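PDB 3LCY: titin from Homo sapiens, which serves as a giant structural scaffold and molecular spring of the muscle sarcomere, here represented by two tandem immunoglobulin domains from its A-band region. Local coordinates for residues Gln178-Val182 with Phe183-Asp187. Residues are numbered along the deposited sequence; the frame is centred on the assembly and turned at random.
Sequences QLSNV and FGTVD
The tight β-hairpin that joins the last two strands of an immunoglobulin I-set domain, the F and G strands, turns here at Asn-181 to Gly-184 and illustrates how one side chain can reinforce a turn. Strands 178-180 and 185-187 run antiparallel. Leu-179 and Val-186 form the hydrogen-bonded pair, with Leu-179 N to Val-186 O at 2.9 Å and Val-186 N donating back to Leu-179 O. At the hairpin end, Asn-181 N donates to Gly-184 O (2.9 Å, 172° at the hydrogen), whereas the return bond from Gly-184 N to Asn-181 O is weak and bent. A side-chain carbonyl supplements it: with CG of Asn-181 set between its own backbone N and carbonyl carbon (chi1 73°), OD1 turns in toward the turn backbone and accepts from Gly-184 N at 3.0 Å, the N-H meeting it nearly end-on. ND2 bonds to Ala-99 O on strand 88-103; with both ends bonded, the amide's rotation is fixed. At the tip, Val-182 CG2 sits over the centre of the Phe-183 ring, 3.8 Å from the centroid, in a CH-pi contact, and the Phe-183 side chain also touches Gln-98 and Thr-100. On the sheet face shared by Gln-178, Ser-180, Thr-185 and Asp-187, the hydroxyls Ser-180 OG and Thr-185 OG1 are hydrogen-bonded at 2.7 Å. A water bonded to Asp-187 OD2 reaches Gln-178 NE2 and Thr-185 OG1 only weakly. On the other face, Leu-179 CB meets Val-186 CG1 at 4.0 Å. The Asn-181 amide thus does double duty, its oxygen bracing the turn and its nitrogen tying the hairpin to the strand arriving from the preceding domain.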
ATOM      1  N   GLN A 178      14.065 -11.254  -3.885  1.00 27.53           N
ATOM      2  CA  GLN A 178      14.105 -10.213  -4.895  1.00 23.81           C
ATOM      3  C   GLN A 178      12.779  -9.513  -5.130  1.00 24.53           C
ATOM      4  O   GLN A 178      11.747 -10.151  -5.260  1.00 26.65           O
ATOM      5  CB  GLN A 178      14.601 -10.817  -6.203  1.00 27.38           C
ATOM      6  CG  GLN A 178      15.221  -9.831  -7.154  1.00 36.29           C
ATOM      7  CD  GLN A 178      16.031 -10.514  -8.218  1.00 40.93           C
ATOM      8  OE1 GLN A 178      15.514 -11.315  -8.986  1.00 42.64           O
ATOM      9  NE2 GLN A 178      17.315 -10.206  -8.267  1.00 43.68           N
ATOM     10  N   LEU A 179      12.827  -8.192  -5.189  1.00 25.13           N
ATOM     11  CA  LEU A 179      11.647  -7.384  -5.425  1.00 22.23           C
ATOM     12  C   LEU A 179      11.857  -6.542  -6.672  1.00 22.67           C
ATOM     13  O   LEU A 179      12.864  -5.868  -6.798  1.00 20.74           O
ATOM     14  CB  LEU A 179      11.382  -6.476  -4.228  1.00 25.93           C
ATOM     15  CG  LEU A 179      10.792  -7.111  -2.972  1.00 31.13           C
ATOM     16  CD1 LEU A 179      11.397  -8.462  -2.726  1.00 30.97           C
ATOM     17  CD2 LEU A 179      11.025  -6.222  -1.778  1.00 32.21           C
ATOM     18  N   SER A 180      10.909  -6.574  -7.597  1.00 25.32           N
ATOM     19  CA  SER A 180      11.058  -5.772  -8.803  1.00 26.53           C
ATOM     20  C   SER A 180       9.793  -5.183  -9.409  1.00 26.56           C
ATOM     21  O   SER A 180       8.762  -5.832  -9.465  1.00 20.53           O
ATOM     22  CB  SER A 180      11.723  -6.605  -9.909  1.00 25.55           C
ATOM     23  OG  SER A 180      12.963  -7.140  -9.513  1.00 31.03           O
ATOM     24  N   ASN A 181       9.908  -3.965  -9.915  1.00 27.04           N
ATOM     25  CA  ASN A 181       8.812  -3.257 -10.563  1.00 21.56           C
ATOM     26  C   ASN A 181       9.345  -2.405 -11.716  1.00 26.54           C
ATOM     27  O   ASN A 181      10.527  -2.453 -12.021  1.00 27.59           O
ATOM     28  CB  ASN A 181       7.947  -2.470  -9.574  1.00 16.87           C
ATOM     29  CG  ASN A 181       8.620  -1.233  -9.051  1.00 20.75           C
ATOM     30  OD1 ASN A 181       9.578  -0.743  -9.620  1.00 20.83           O
ATOM     31  ND2 ASN A 181       8.102  -0.712  -7.959  1.00 14.91           N
ATOM     32  N   VAL A 182       8.482  -1.642 -12.368  1.00 29.17           N
ATOM     33  CA  VAL A 182       8.909  -0.821 -13.493  1.00 29.08           C
ATOM     34  C   VAL A 182       9.999   0.159 -13.082  1.00 31.49           C
ATOM     35  O   VAL A 182      10.917   0.423 -13.842  1.00 37.22           O
ATOM     36  CB  VAL A 182       7.734  -0.043 -14.102  1.00 26.84           C
ATOM     37  CG1 VAL A 182       6.847  -0.968 -14.889  1.00 29.77           C
ATOM     38  CG2 VAL A 182       6.945   0.644 -13.024  1.00 24.18           C
ATOM     39  N   PHE A 183       9.880   0.707 -11.886  1.00 32.38           N
ATOM     40  CA  PHE A 183      10.855   1.648 -11.345  1.00 32.58           C
ATOM     41  C   PHE A 183      12.256   1.082 -11.064  1.00 33.60           C
ATOM     42  O   PHE A 183      13.247   1.775 -11.240  1.00 37.95           O
ATOM     43  CB  PHE A 183      10.259   2.394 -10.164  1.00 32.71           C
ATOM     44  CG  PHE A 183       8.978   3.073 -10.502  1.00 34.25           C
ATOM     45  CD1 PHE A 183       8.937   4.008 -11.518  1.00 33.87           C
ATOM     46  CD2 PHE A 183       7.810   2.757  -9.847  1.00 34.88           C
ATOM     47  CE1 PHE A 183       7.763   4.629 -11.853  1.00 34.85           C
ATOM     48  CE2 PHE A 183       6.632   3.376 -10.182  1.00 35.43           C
ATOM     49  CZ  PHE A 183       6.609   4.312 -11.187  1.00 34.66           C
ATOM     50  N   GLY A 184      12.335  -0.161 -10.608  1.00 30.15           N
ATOM     51  CA  GLY A 184      13.620  -0.772 -10.326  1.00 30.30           C
ATOM     52  C   GLY A 184      13.565  -2.119  -9.632  1.00 32.35           C
ATOM     53  O   GLY A 184      12.499  -2.689  -9.457  1.00 30.81           O
ATOM     54  N   THR A 185      14.728  -2.627  -9.237  1.00 33.51           N
ATOM     55  CA  THR A 185      14.806  -3.898  -8.531  1.00 33.03           C
ATOM     56  C   THR A 185      15.711  -3.778  -7.311  1.00 30.87           C
ATOM     57  O   THR A 185      16.552  -2.883  -7.236  1.00 33.43           O
ATOM     58  CB  THR A 185      15.349  -5.014  -9.440  1.00 35.43           C
ATOM     59  OG1 THR A 185      15.395  -6.250  -8.717  1.00 40.54           O
ATOM     60  CG2 THR A 185      16.746  -4.671  -9.927  1.00 35.59           C
ATOM     61  N   VAL A 186      15.526  -4.684  -6.358  1.00 26.31           N
ATOM     62  CA  VAL A 186      16.372  -4.746  -5.173  1.00 24.46           C
ATOM     63  C   VAL A 186      16.368  -6.172  -4.636  1.00 25.68           C
ATOM     64  O   VAL A 186      15.424  -6.928  -4.870  1.00 25.96           O
ATOM     65  CB  VAL A 186      15.896  -3.777  -4.071  1.00 24.40           C
ATOM     66  CG1 VAL A 186      14.631  -4.304  -3.412  1.00 20.19           C
ATOM     67  CG2 VAL A 186      16.994  -3.570  -3.034  1.00 24.53           C
ATOM     68  N   ASP A 187      17.431  -6.546  -3.932  1.00 26.70           N
ATOM     69  CA  ASP A 187      17.520  -7.889  -3.375  1.00 31.85           C
ATOM     70  C   ASP A 187      18.317  -7.912  -2.078  1.00 31.31           C
ATOM     71  O   ASP A 187      19.098  -7.003  -1.794  1.00 32.05           O
ATOM     72  CB  ASP A 187      18.132  -8.860  -4.389  1.00 35.25           C
ATOM     73  CG  ASP A 187      19.613  -8.624  -4.606  1.00 44.64           C
ATOM     74  OD1 ASP A 187      20.409  -8.979  -3.712  1.00 48.93           O
ATOM     75  OD2 ASP A 187      19.983  -8.095  -5.675  1.00 48.25           O
TER
HETATM   76  O   HOH W   1      18.594  -7.024  -7.722  1.00 41.22           O